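Local coordinates for probable glutathione reductase (Sinorhizobium meliloti, PDB 4DNA), which probably catalyses the NADPH-dependent reduction of glutathione disulfide to glutathione, working as a homodimer with one FAD bound in each subunit, at residues Ala115-Pro120 and Leu273-Ala278; Asp7-Gly12 and Lys130-Glu135; Ile173-Gly178 and Met261-Arg266. All blocks are in the same frame, centred on the assembly; numbering follows the deposited sequence.

In the fold
Contacts 1 and 2 sit together at the adenine end of the FAD, their centres about 11 Å apart. They touch directly: Ile11 CG2 packs 3.9 Å from Ala115 O, and both contacts reach the small antiparallel sheet that holds strands 115-117 and 130-134. Contact 3 belongs to the parallel sheet of the part predicted to bind the pyridine nucleotide. Its centre is about 32 Å from that of contact 1 and about 36 Å from that of contact 2, yet its Arg266 meets the same cofactor at the flavin's dimethylbenzene end. The long FAD molecule therefore spans all three, while His439 O of the second subunit also hydrogen-bonds to the cofactor.

Contact 1 (Ala115-Pro120 and Leu273-Ala278); sequences AELAGP and LGLEAA. With FAD (flavin-adenine dinucleotide), chain C.
With CG anti to the backbone N (chi1 179°), the side chain of Leu273 starts away from strand 115-117 but ends near it, its CD1 methyl 3.5 Å from Ala115 O. Leu117 instead holds CG anti to its carbonyl carbon (chi1 -80°), which carries CD1 to 4.0 Å from Leu275 CD2; the two branched chains cross obliquely. The leucine at Leu273 can thus bring one methyl back to the strand and the adenine, while Leu117 and Leu275 meet methyl to methyl as a buried apolar pair.

The backbones are joined by one hydrogen bond, Leu117 N to Leu273 O at 3.2 Å. Gly274 follows at positive phi, and a beta carbon there would come within 2.5 Å of Leu117 O, so a residue without a side chain fits the close pass. Further on, alanines meet carbonyl oxygens: the CB of Ala278 lies 3.6 Å from Gly119 O, while the CB of Ala277 approaches Ala118 O.

The other end of the contact, at Ala115 and Leu273, lines the FAD pocket. Ala115 N donates a nearly straight hydrogen bond (167°) to FAD N1A at 3.2 Å, and Leu273 CD1 lies 3.3 Å from FAD N6A, so a backbone amide and a methyl together border the adenine. Glu116 lays its CG beside Leu273 O and sends OE2 into a salt bridge with Arg114.

Strand 115-117 is an outermost strand of its antiparallel sheet, next to strand 122-125, and Ala115 rests on Phe9 and Ile11 of strand 6-11; the loop 273-278 packs against strand 115-117, with Leu275 reaching Ile288 and Thr270.

Contact 2 (Asp7-Gly12 and Lys130-Glu135); sequences DLFVIG and KTVTAE. With FAD (flavin-adenine dinucleotide), chain C.
Phe9 meets Ala134 first through its CB, which lies 3.7 Å from Ala134 CB; that same methyl is 3.5 Å from Phe9 N, and alanine is small enough to sit so close to the strand backbone. From there the ring leaves with CG anti to the backbone N (chi1 -160°), and CD2 comes to 4.1 Å from Val132 CG1, the two side chains crossing at about a right angle and the methyl meeting the ring obliquely. CE1, across the ring from CD2, reaches Ala115. Val123 and Leu125 of strand 122-125, with Ala32 and Ala34 of strand 31-35, complete an apolar setting in which a large flat ring can bridge two sheets.

Those sheets are the parallel one of the FAD-binding Rossmann-type fold, where strand 6-11 lies between strands 31-35 and 137-139, and the antiparallel three-stranded sheet ending in strand 130-134. The axes of strands 8-11 and 130-134 come within 6.7 Å, their N-to-C directions 119° apart. The chain turns a corner at Glu135 before strand 137-139.

There Asp7 OD1 is 4.3 Å from Glu135 OE1, a like-charge pair that may raise the proton affinity of either carboxylate, although Asp7 OD2 is held by Lys30 N. At the other end of strand 6-11, Ile11 CG2 lies 3.6 Å from FAD N1A, and Gly12 brings its CA to 3.2 Å from FAD O4B, where a beta carbon would clash.

Contact 3 (Ile173-Gly178 and Met261-Arg266); sequences ILIAGG and MLALGR. With FAD (flavin-adenine dinucleotide), chain C.
Ile175 lies alongside Met261, a selenomethionine in this crystal, with CG1 3.8 Å from Met261 CB and the two side chains pointing the same way. Its CG2, anti to the backbone N, reaches instead to 4.1 Å from Ala263 CB, so the beta-branch spreads over two neighbours at once. An alanine in place of Ile175 would probably open a gap beside Met261 CB and leave the methyl of Ala263 without its CG2 neighbour.

Helix 180-191 packs on this face, placing Ala186 against Ile175 and Phe185 against Met261; on the opposite face Ala176 CB meets Leu262 CD2 and Leu264 CD2. Strands 172-176 and 259-262 are parallel neighbours in the Rossmann-type sheet whose following glycine turn, with Gly177 and Gly178, is predicted to bind the pyridine nucleotide. Their ladder alternates: Met261 N to Leu174 O (2.9 Å), Ala176 N to Met261 O (3.0 Å) and Ala263 N to Ala176 O (2.9 Å).

Gly177 opens the glycine-rich turn into the helix; a beta carbon there would fall 2.3 Å from Ala263 O. Farther along, Arg266 lays one guanidinium face against the flavin methyl, with NH1 3.5 Å from FAD C8M.

Contact 1 (Ala115-Pro120 and Leu273-Ala278)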
loop_
_atom_site.group_PDB
_atom_site.type_symbol
_atom_site.label_atom_id
_atom_site.label_comp_id
_atom_site.label_asym_id
_atom_site.label_seq_id
_atom_site.Cartn_x
_atom_site.Cartn_y
_atom_site.Cartn_z
ATOM N N ALA A 115 -0.011 -39.968 9.274
ATOM C CA ALA A 115 -1.230 -40.691 9.644
ATOM C C ALA A 115 -1.978 -41.199 8.405
ATOM O O ALA A 115 -2.091 -40.489 7.395
ATOM C CB ALA A 115 -2.135 -39.818 10.497
ATOM N N GLU A 116 -2.466 -42.438 8.482
ATOM C CA GLU A 116 -3.294 -43.007 7.425
ATOM C C GLU A 116 -4.621 -43.482 7.978
ATOM O O GLU A 116 -4.833 -43.519 9.196
ATOM C CB GLU A 116 -2.581 -44.151 6.718
ATOM C CG GLU A 116 -1.844 -43.734 5.460
ATOM C CD GLU A 116 -0.900 -44.810 4.951
ATOM O OE1 GLU A 116 -1.328 -45.987 4.824
ATOM O OE2 GLU A 116 0.277 -44.472 4.678
ATOM N N LEU A 117 -5.512 -43.851 7.068
ATOM C CA LEU A 117 -6.856 -44.233 7.440
ATOM C C LEU A 117 -7.077 -45.726 7.412
ATOM O O LEU A 117 -6.866 -46.376 6.382
ATOM C CB LEU A 117 -7.863 -43.541 6.532
ATOM C CG LEU A 117 -8.149 -42.097 6.924
ATOM C CD1 LEU A 117 -8.717 -41.320 5.753
ATOM C CD2 LEU A 117 -9.113 -42.071 8.100
ATOM N N ALA A 118 -7.486 -46.249 8.567
ATOM C CA ALA A 118 -7.996 -47.612 8.714
ATOM C C ALA A 118 -9.468 -47.680 8.267
ATOM O O ALA A 118 -9.758 -47.616 7.060
ATOM C CB ALA A 118 -7.843 -48.078 10.155
ATOM N N GLY A 119 -10.384 -47.798 9.237
ATOM C CA GLY A 119 -11.832 -47.737 8.988
ATOM C C GLY A 119 -12.319 -46.347 8.567
ATOM O O GLY A 119 -11.589 -45.591 7.912
ATOM N N PRO A 120 -13.577 -46.006 8.906
ATOM C CA PRO A 120 -14.035 -44.640 8.643
ATOM C C PRO A 120 -14.087 -43.766 9.911
ATOM O O PRO A 120 -14.473 -42.597 9.836
ATOM C CB PRO A 120 -15.442 -44.852 8.053
ATOM C CG PRO A 120 -15.761 -46.320 8.227
ATOM C CD PRO A 120 -14.714 -46.911 9.134
ATOM N N LEU A 273 -3.083 -42.909 1.196
ATOM C CA LEU A 273 -3.542 -42.228 2.404
ATOM C C LEU A 273 -4.648 -43.045 3.068
ATOM O O LEU A 273 -5.128 -42.697 4.147
ATOM C CB LEU A 273 -4.028 -40.815 2.068
ATOM C CG LEU A 273 -4.592 -39.915 3.182
ATOM C CD1 LEU A 273 -3.637 -39.767 4.353
ATOM C CD2 LEU A 273 -4.960 -38.548 2.636
ATOM N N GLY A 274 -5.036 -44.142 2.418
ATOM C CA GLY A 274 -6.045 -45.044 2.952
ATOM C C GLY A 274 -7.461 -44.581 2.660
ATOM O O GLY A 274 -8.415 -45.057 3.284
ATOM N N LEU A 275 -7.599 -43.663 1.702
ATOM C CA LEU A 275 -8.903 -43.103 1.319
ATOM C C LEU A 275 -9.858 -44.161 0.801
ATOM O O LEU A 275 -11.017 -44.206 1.199
ATOM C CB LEU A 275 -8.744 -42.013 0.252
ATOM C CG LEU A 275 -7.882 -40.791 0.555
ATOM C CD1 LEU A 275 -8.063 -39.779 -0.561
ATOM C CD2 LEU A 275 -8.245 -40.183 1.901
ATOM N N GLU A 276 -9.346 -44.993 -0.097
ATOM C CA GLU A 276 -10.093 -46.064 -0.755
ATOM C C GLU A 276 -10.722 -47.017 0.261
ATOM O O GLU A 276 -11.902 -47.322 0.178
ATOM C CB GLU A 276 -9.171 -46.804 -1.735
ATOM C CG GLU A 276 -7.694 -46.882 -1.296
ATOM C CD GLU A 276 -6.872 -45.600 -1.536
ATOM O OE1 GLU A 276 -7.255 -44.766 -2.386
ATOM O OE2 GLU A 276 -5.819 -45.426 -0.870
ATOM N N ALA A 277 -9.929 -47.441 1.243
ATOM C CA ALA A 277 -10.420 -48.238 2.368
ATOM C C ALA A 277 -11.549 -47.529 3.112
ATOM O O ALA A 277 -12.424 -48.178 3.659
ATOM C CB ALA A 277 -9.281 -48.557 3.326
ATOM N N ALA A 278 -11.527 -46.198 3.124
ATOM C CA ALA A 278 -12.542 -45.403 3.826
ATOM C C ALA A 278 -13.675 -44.877 2.919
ATOM O O ALA A 278 -14.487 -44.051 3.348
ATOM C CB ALA A 278 -11.877 -44.254 4.575
HETATM P PA FAD C . -0.573 -27.414 3.844
HETATM O O1A FAD C . -0.165 -27.849 2.447
HETATM O O2A FAD C . -0.247 -26.044 4.395
HETATM O O5B FAD C . -0.008 -28.481 4.903
HETATM C C5B FAD C . -0.655 -29.731 5.173
HETATM C C4B FAD C . 0.343 -30.545 5.983
HETATM O O4B FAD C . -0.017 -31.921 6.083
HETATM C C3B FAD C . 1.707 -30.491 5.322
HETATM O O3B FAD C . 2.642 -29.935 6.259
HETATM C C2B FAD C . 2.006 -31.928 4.945
HETATM O O2B FAD C . 3.396 -32.225 5.076
HETATM C C1B FAD C . 1.153 -32.727 5.921
HETATM N N9A FAD C . 0.732 -34.056 5.418
HETATM C C8A FAD C . 0.500 -34.353 4.125
HETATM N N7A FAD C . 0.097 -35.636 3.960
HETATM C C5A FAD C . 0.062 -36.177 5.183
HETATM C C6A FAD C . -0.289 -37.510 5.698
HETATM N N6A FAD C . -0.656 -38.461 4.805
HETATM N N1A FAD C . -0.215 -37.710 7.041
HETATM C C2A FAD C . 0.173 -36.720 7.881
HETATM N N3A FAD C . 0.508 -35.474 7.470
HETATM C C4A FAD C . 0.473 -35.144 6.150
HETATM N N1 FAD C . -0.974 -18.812 -0.515
HETATM C C2 FAD C . -1.302 -17.524 -0.264
HETATM O O2 FAD C . -2.434 -17.261 0.195
HETATM N N3 FAD C . -0.440 -16.518 -0.499
HETATM C C4 FAD C . 0.798 -16.711 -0.996
HETATM O O4 FAD C . 1.572 -15.741 -1.188
HETATM C C4X FAD C . 1.224 -18.100 -1.304
HETATM N N5 FAD C . 2.449 -18.381 -1.800
HETATM C C5X FAD C . 2.800 -19.669 -2.059
HETATM C C6 FAD C . 4.064 -19.958 -2.573
HETATM C C7 FAD C . 4.432 -21.279 -2.851
HETATM C C7M FAD C . 5.811 -21.540 -3.403
HETATM C C8 FAD C . 3.473 -22.397 -2.583
HETATM C C8M FAD C . 3.816 -23.839 -2.848
HETATM C C9 FAD C . 2.213 -22.111 -2.075
HETATM C C9A FAD C . 1.841 -20.795 -1.806
HETATM N N10 FAD C . 0.560 -20.519 -1.286
HETATM C C10 FAD C . 0.228 -19.169 -1.024
HETATM C "C1'" FAD C . -0.384 -21.625 -1.043
HETATM C "C2'" FAD C . -0.485 -22.028 0.421
HETATM O "O2'" FAD C . 0.818 -22.348 0.920
HETATM C "C3'" FAD C . -1.450 -23.203 0.588
HETATM O "O3'" FAD C . -2.660 -22.886 -0.110
HETATM C "C4'" FAD C . -1.782 -23.506 2.050
HETATM O "O4'" FAD C . -0.605 -23.978 2.719
HETATM C "C5'" FAD C . -2.875 -24.556 2.159
HETATM O "O5'" FAD C . -2.655 -25.322 3.341
HETATM P P FAD C . -3.361 -26.746 3.635
HETATM O O1P FAD C . -4.232 -26.625 4.871
HETATM O O2P FAD C . -3.938 -27.307 2.357
HETATM O O3P FAD C . -2.143 -27.701 4.064
#

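Contact 2 (Asp7-Gly12 and Lys130-Glu135)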
loop_
_atom_site.group_PDB
_atom_site.type_symbol
_atom_site.label_atom_id
_atom_site.label_comp_id
_atom_site.label_asym_id
_atom_site.label_seq_id
_atom_site.Cartn_x
_atom_site.Cartn_y
_atom_site.Cartn_z
ATOM N N ASP A 7 -12.336 -36.881 20.058
ATOM C CA ASP A 7 -13.532 -36.361 19.425
ATOM C C ASP A 7 -13.184 -36.012 17.989
ATOM O O ASP A 7 -14.008 -36.171 17.089
ATOM C CB ASP A 7 -14.065 -35.137 20.174
ATOM C CG ASP A 7 -14.548 -35.477 21.573
ATOM O OD1 ASP A 7 -15.654 -36.056 21.712
ATOM O OD2 ASP A 7 -13.818 -35.169 22.542
ATOM N N LEU A 8 -11.945 -35.567 17.782
ATOM C CA LEU A 8 -11.530 -35.039 16.492
ATOM C C LEU A 8 -10.065 -35.292 16.168
ATOM O O LEU A 8 -9.188 -34.654 16.741
ATOM C CB LEU A 8 -11.794 -33.533 16.419
ATOM C CG LEU A 8 -11.304 -32.897 15.115
ATOM C CD1 LEU A 8 -12.277 -33.159 13.970
ATOM C CD2 LEU A 8 -11.076 -31.411 15.295
ATOM N N PHE A 9 -9.804 -36.198 15.227
ATOM C CA PHE A 9 -8.464 -36.322 14.666
ATOM C C PHE A 9 -8.321 -35.450 13.422
ATOM O O PHE A 9 -9.205 -35.433 12.563
ATOM C CB PHE A 9 -8.104 -37.778 14.348
ATOM C CG PHE A 9 -6.624 -38.014 14.233
ATOM C CD1 PHE A 9 -5.936 -37.685 13.063
ATOM C CD2 PHE A 9 -5.912 -38.539 15.297
ATOM C CE1 PHE A 9 -4.573 -37.887 12.957
ATOM C CE2 PHE A 9 -4.550 -38.746 15.195
ATOM C CZ PHE A 9 -3.879 -38.419 14.026
ATOM N N VAL A 10 -7.204 -34.729 13.356
ATOM C CA VAL A 10 -6.863 -33.852 12.239
ATOM C C VAL A 10 -5.604 -34.396 11.565
ATOM O O VAL A 10 -4.542 -34.447 12.185
ATOM C CB VAL A 10 -6.574 -32.412 12.731
ATOM C CG1 VAL A 10 -6.041 -31.546 11.608
ATOM C CG2 VAL A 10 -7.811 -31.776 13.328
ATOM N N ILE A 11 -5.714 -34.809 10.309
ATOM C CA ILE A 11 -4.539 -35.254 9.577
ATOM C C ILE A 11 -3.956 -34.104 8.767
ATOM O O ILE A 11 -4.585 -33.631 7.820
ATOM C CB ILE A 11 -4.835 -36.417 8.615
ATOM C CG1 ILE A 11 -5.623 -37.523 9.310
ATOM C CG2 ILE A 11 -3.533 -36.976 8.069
ATOM C CD1 ILE A 11 -6.124 -38.607 8.372
ATOM N N GLY A 12 -2.752 -33.673 9.134
ATOM C CA GLY A 12 -2.047 -32.616 8.407
ATOM C C GLY A 12 -1.893 -31.359 9.236
ATOM O O GLY A 12 -2.884 -30.811 9.708
ATOM N N LYS A 130 0.733 -47.603 15.675
ATOM C CA LYS A 130 -0.533 -47.694 16.428
ATOM C C LYS A 130 -1.805 -47.374 15.629
ATOM O O LYS A 130 -1.751 -46.837 14.520
ATOM C CB LYS A 130 -0.480 -46.807 17.687
ATOM C CG LYS A 130 -0.526 -47.561 19.008
ATOM C CD LYS A 130 0.769 -48.308 19.286
ATOM C CE LYS A 130 0.507 -49.590 20.051
ATOM N NZ LYS A 130 1.738 -50.415 20.057
ATOM N N THR A 131 -2.945 -47.693 16.238
ATOM C CA THR A 131 -4.280 -47.558 15.648
ATOM C C THR A 131 -5.156 -46.736 16.591
ATOM O O THR A 131 -5.264 -47.061 17.781
ATOM C CB THR A 131 -4.906 -48.961 15.455
ATOM O OG1 THR A 131 -4.302 -49.604 14.326
ATOM C CG2 THR A 131 -6.423 -48.901 15.273
ATOM N N VAL A 132 -5.793 -45.693 16.068
ATOM C CA VAL A 132 -6.560 -44.765 16.906
ATOM C C VAL A 132 -7.957 -44.437 16.354
ATOM O O VAL A 132 -8.143 -44.334 15.142
ATOM C CB VAL A 132 -5.736 -43.482 17.167
ATOM C CG1 VAL A 132 -6.591 -42.223 17.080
ATOM C CG2 VAL A 132 -4.997 -43.577 18.500
ATOM N N THR A 133 -8.930 -44.265 17.247
ATOM C CA THR A 133 -10.295 -43.927 16.843
ATOM C C THR A 133 -10.675 -42.477 17.178
ATOM O O THR A 133 -10.343 -41.965 18.254
ATOM C CB THR A 133 -11.335 -44.870 17.476
ATOM O OG1 THR A 133 -11.259 -44.771 18.903
ATOM C CG2 THR A 133 -11.099 -46.320 17.048
ATOM N N ALA A 134 -11.369 -41.827 16.240
ATOM C CA ALA A 134 -11.960 -40.507 16.453
ATOM C C ALA A 134 -13.401 -40.483 15.948
ATOM O O ALA A 134 -13.771 -41.277 15.074
ATOM C CB ALA A 134 -11.135 -39.427 15.770
ATOM N N GLU A 135 -14.207 -39.577 16.508
ATOM C CA GLU A 135 -15.603 -39.385 16.098
ATOM C C GLU A 135 -15.721 -38.613 14.771
ATOM O O GLU A 135 -16.431 -39.034 13.855
ATOM C CB GLU A 135 -16.405 -38.688 17.207
ATOM C CG GLU A 135 -17.899 -38.559 16.910
ATOM C CD GLU A 135 -18.702 -37.997 18.074
ATOM O OE1 GLU A 135 -18.422 -36.850 18.509
ATOM O OE2 GLU A 135 -19.626 -38.703 18.549
HETATM P PA FAD C . -0.573 -27.414 3.844
HETATM O O1A FAD C . -0.165 -27.849 2.447
HETATM O O2A FAD C . -0.247 -26.044 4.395
HETATM O O5B FAD C . -0.008 -28.481 4.903
HETATM C C5B FAD C . -0.655 -29.731 5.173
HETATM C C4B FAD C . 0.343 -30.545 5.983
HETATM O O4B FAD C . -0.017 -31.921 6.083
HETATM C C3B FAD C . 1.707 -30.491 5.322
HETATM O O3B FAD C . 2.642 -29.935 6.259
HETATM C C2B FAD C . 2.006 -31.928 4.945
HETATM O O2B FAD C . 3.396 -32.225 5.076
HETATM C C1B FAD C . 1.153 -32.727 5.921
HETATM N N9A FAD C . 0.732 -34.056 5.418
HETATM C C8A FAD C . 0.500 -34.353 4.125
HETATM N N7A FAD C . 0.097 -35.636 3.960
HETATM C C5A FAD C . 0.062 -36.177 5.183
HETATM C C6A FAD C . -0.289 -37.510 5.698
HETATM N N6A FAD C . -0.656 -38.461 4.805
HETATM N N1A FAD C . -0.215 -37.710 7.041
HETATM C C2A FAD C . 0.173 -36.720 7.881
HETATM N N3A FAD C . 0.508 -35.474 7.470
HETATM C C4A FAD C . 0.473 -35.144 6.150
HETATM N N1 FAD C . -0.974 -18.812 -0.515
HETATM C C2 FAD C . -1.302 -17.524 -0.264
HETATM O O2 FAD C . -2.434 -17.261 0.195
HETATM N N3 FAD C . -0.440 -16.518 -0.499
HETATM C C4 FAD C . 0.798 -16.711 -0.996
HETATM O O4 FAD C . 1.572 -15.741 -1.188
HETATM C C4X FAD C . 1.224 -18.100 -1.304
HETATM N N5 FAD C . 2.449 -18.381 -1.800
HETATM C C5X FAD C . 2.800 -19.669 -2.059
HETATM C C6 FAD C . 4.064 -19.958 -2.573
HETATM C C7 FAD C . 4.432 -21.279 -2.851
HETATM C C7M FAD C . 5.811 -21.540 -3.403
HETATM C C8 FAD C . 3.473 -22.397 -2.583
HETATM C C8M FAD C . 3.816 -23.839 -2.848
HETATM C C9 FAD C . 2.213 -22.111 -2.075
HETATM C C9A FAD C . 1.841 -20.795 -1.806
HETATM N N10 FAD C . 0.560 -20.519 -1.286
HETATM C C10 FAD C . 0.228 -19.169 -1.024
HETATM C "C1'" FAD C . -0.384 -21.625 -1.043
HETATM C "C2'" FAD C . -0.485 -22.028 0.421
HETATM O "O2'" FAD C . 0.818 -22.348 0.920
HETATM C "C3'" FAD C . -1.450 -23.203 0.588
HETATM O "O3'" FAD C . -2.660 -22.886 -0.110
HETATM C "C4'" FAD C . -1.782 -23.506 2.050
HETATM O "O4'" FAD C . -0.605 -23.978 2.719
HETATM C "C5'" FAD C . -2.875 -24.556 2.159
HETATM O "O5'" FAD C . -2.655 -25.322 3.341
HETATM P P FAD C . -3.361 -26.746 3.635
HETATM O O1P FAD C . -4.232 -26.625 4.871
HETATM O O2P FAD C . -3.938 -27.307 2.357
HETATM O O3P FAD C . -2.143 -27.701 4.064
#

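Contact 3 (Ile173-Gly178 and Met261-Arg266)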
loop_
_atom_site.group_PDB
_atom_site.type_symbol
_atom_site.label_atom_id
_atom_site.label_comp_id
_atom_site.label_asym_id
_atom_site.label_seq_id
_atom_site.Cartn_x
_atom_site.Cartn_y
_atom_site.Cartn_z
ATOM N N ILE A 173 19.527 -20.124 -14.023
ATOM C CA ILE A 173 18.337 -20.969 -13.827
ATOM C C ILE A 173 17.372 -20.911 -15.026
ATOM O O ILE A 173 17.228 -19.874 -15.682
ATOM C CB ILE A 173 17.566 -20.639 -12.522
ATOM C CG1 ILE A 173 16.698 -21.829 -12.099
ATOM C CG2 ILE A 173 16.708 -19.380 -12.667
ATOM C CD1 ILE A 173 16.363 -21.843 -10.625
ATOM N N LEU A 174 16.714 -22.035 -15.296
ATOM C CA LEU A 174 15.646 -22.074 -16.272
ATOM C C LEU A 174 14.393 -22.596 -15.607
ATOM O O LEU A 174 14.385 -23.724 -15.117
ATOM C CB LEU A 174 16.013 -22.960 -17.472
ATOM C CG LEU A 174 14.876 -23.227 -18.462
ATOM C CD1 LEU A 174 14.631 -22.016 -19.332
ATOM C CD2 LEU A 174 15.140 -24.448 -19.319
ATOM N N ILE A 175 13.341 -21.780 -15.620
ATOM C CA ILE A 175 12.074 -22.123 -14.987
ATOM C C ILE A 175 10.928 -22.348 -15.966
ATOM O O ILE A 175 10.418 -21.408 -16.565
ATOM C CB ILE A 175 11.618 -21.043 -14.001
ATOM C CG1 ILE A 175 12.664 -20.844 -12.916
ATOM C CG2 ILE A 175 10.284 -21.438 -13.392
ATOM C CD1 ILE A 175 12.638 -19.464 -12.299
ATOM N N ALA A 176 10.511 -23.604 -16.087
ATOM C CA ALA A 176 9.281 -23.961 -16.780
ATOM C C ALA A 176 8.057 -23.692 -15.890
ATOM O O ALA A 176 8.060 -24.007 -14.689
ATOM C CB ALA A 176 9.330 -25.422 -17.185
ATOM N N GLY A 177 7.016 -23.112 -16.473
ATOM C CA GLY A 177 5.789 -22.820 -15.734
ATOM C C GLY A 177 5.330 -21.416 -16.069
ATOM O O GLY A 177 6.154 -20.550 -16.350
ATOM N N GLY A 178 4.023 -21.180 -16.039
ATOM C CA GLY A 178 3.487 -19.848 -16.314
ATOM C C GLY A 178 2.691 -19.192 -15.200
ATOM O O GLY A 178 2.294 -18.040 -15.324
HETATM N N MSE A 261 14.100 -25.554 -12.863
HETATM C CA MSE A 261 12.980 -25.629 -11.959
HETATM C C MSE A 261 11.723 -25.916 -12.704
HETATM O O MSE A 261 11.390 -25.231 -13.682
HETATM C CB MSE A 261 12.826 -24.293 -11.259
HETATM C CG MSE A 261 11.787 -24.390 -10.152
HETATM SE SE MSE A 261 11.834 -22.657 -9.228
HETATM C CE MSE A 261 11.372 -23.223 -7.403
ATOM N N LEU A 262 11.007 -26.932 -12.227
ATOM C CA LEU A 262 9.645 -27.195 -12.668
ATOM C C LEU A 262 8.634 -26.560 -11.724
ATOM O O LEU A 262 8.496 -26.976 -10.571
ATOM C CB LEU A 262 9.387 -28.681 -12.755
ATOM C CG LEU A 262 10.355 -29.442 -13.635
ATOM C CD1 LEU A 262 10.075 -30.914 -13.418
ATOM C CD2 LEU A 262 10.212 -29.035 -15.095
ATOM N N ALA A 263 7.936 -25.547 -12.228
ATOM C CA ALA A 263 6.930 -24.836 -11.464
ATOM C C ALA A 263 5.596 -24.898 -12.183
ATOM O O ALA A 263 4.946 -23.869 -12.363
ATOM C CB ALA A 263 7.351 -23.391 -11.255
ATOM N N LEU A 264 5.188 -26.098 -12.598
ATOM C CA LEU A 264 3.924 -26.263 -13.324
ATOM C C LEU A 264 2.934 -27.129 -12.548
ATOM O O LEU A 264 2.814 -28.335 -12.804
ATOM C CB LEU A 264 4.148 -26.839 -14.725
ATOM C CG LEU A 264 5.543 -26.793 -15.330
ATOM C CD1 LEU A 264 6.302 -28.050 -14.948
ATOM C CD2 LEU A 264 5.435 -26.680 -16.838
ATOM N N GLY A 265 2.237 -26.510 -11.595
ATOM C CA GLY A 265 1.183 -27.185 -10.848
ATOM C C GLY A 265 1.615 -27.926 -9.597
ATOM O O GLY A 265 2.775 -28.327 -9.450
ATOM N N ARG A 266 0.651 -28.090 -8.695
ATOM C CA ARG A 266 0.793 -28.894 -7.484
ATOM C C ARG A 266 -0.223 -30.025 -7.530
ATOM O O ARG A 266 -1.154 -29.985 -8.316
ATOM C CB ARG A 266 0.587 -28.028 -6.242
ATOM C CG ARG A 266 1.724 -27.041 -6.012
ATOM C CD ARG A 266 1.505 -26.161 -4.794
ATOM N NE ARG A 266 1.539 -26.880 -3.513
ATOM C CZ ARG A 266 2.639 -27.372 -2.952
ATOM N NH1 ARG A 266 3.799 -27.258 -3.585
ATOM N NH2 ARG A 266 2.587 -27.996 -1.773
HETATM P PA FAD C . -0.573 -27.414 3.844
HETATM O O1A FAD C . -0.165 -27.849 2.447
HETATM O O2A FAD C . -0.247 -26.044 4.395
HETATM O O5B FAD C . -0.008 -28.481 4.903
HETATM C C5B FAD C . -0.655 -29.731 5.173
HETATM C C4B FAD C . 0.343 -30.545 5.983
HETATM O O4B FAD C . -0.017 -31.921 6.083
HETATM C C3B FAD C . 1.707 -30.491 5.322
HETATM O O3B FAD C . 2.642 -29.935 6.259
HETATM C C2B FAD C . 2.006 -31.928 4.945
HETATM O O2B FAD C . 3.396 -32.225 5.076
HETATM C C1B FAD C . 1.153 -32.727 5.921
HETATM N N9A FAD C . 0.732 -34.056 5.418
HETATM C C8A FAD C . 0.500 -34.353 4.125
HETATM N N7A FAD C . 0.097 -35.636 3.960
HETATM C C5A FAD C . 0.062 -36.177 5.183
HETATM C C6A FAD C . -0.289 -37.510 5.698
HETATM N N6A FAD C . -0.656 -38.461 4.805
HETATM N N1A FAD C . -0.215 -37.710 7.041
HETATM C C2A FAD C . 0.173 -36.720 7.881
HETATM N N3A FAD C . 0.508 -35.474 7.470
HETATM C C4A FAD C . 0.473 -35.144 6.150
HETATM N N1 FAD C . -0.974 -18.812 -0.515
HETATM C C2 FAD C . -1.302 -17.524 -0.264
HETATM O O2 FAD C . -2.434 -17.261 0.195
HETATM N N3 FAD C . -0.440 -16.518 -0.499
HETATM C C4 FAD C . 0.798 -16.711 -0.996
HETATM O O4 FAD C . 1.572 -15.741 -1.188
HETATM C C4X FAD C . 1.224 -18.100 -1.304
HETATM N N5 FAD C . 2.449 -18.381 -1.800
HETATM C C5X FAD C . 2.800 -19.669 -2.059
HETATM C C6 FAD C . 4.064 -19.958 -2.573
HETATM C C7 FAD C . 4.432 -21.279 -2.851
HETATM C C7M FAD C . 5.811 -21.540 -3.403
HETATM C C8 FAD C . 3.473 -22.397 -2.583
HETATM C C8M FAD C . 3.816 -23.839 -2.848
HETATM C C9 FAD C . 2.213 -22.111 -2.075
HETATM C C9A FAD C . 1.841 -20.795 -1.806
HETATM N N10 FAD C . 0.560 -20.519 -1.286
HETATM C C10 FAD C . 0.228 -19.169 -1.024
HETATM C "C1'" FAD C . -0.384 -21.625 -1.043
HETATM C "C2'" FAD C . -0.485 -22.028 0.421
HETATM O "O2'" FAD C . 0.818 -22.348 0.920
HETATM C "C3'" FAD C . -1.450 -23.203 0.588
HETATM O "O3'" FAD C . -2.660 -22.886 -0.110
HETATM C "C4'" FAD C . -1.782 -23.506 2.050
HETATM O "O4'" FAD C . -0.605 -23.978 2.719
HETATM C "C5'" FAD C . -2.875 -24.556 2.159
HETATM O "O5'" FAD C . -2.655 -25.322 3.341
HETATM P P FAD C . -3.361 -26.746 3.635
HETATM O O1P FAD C . -4.232 -26.625 4.871
HETATM O O2P FAD C . -3.938 -27.307 2.357
HETATM O O3P FAD C . -2.143 -27.701 4.064
#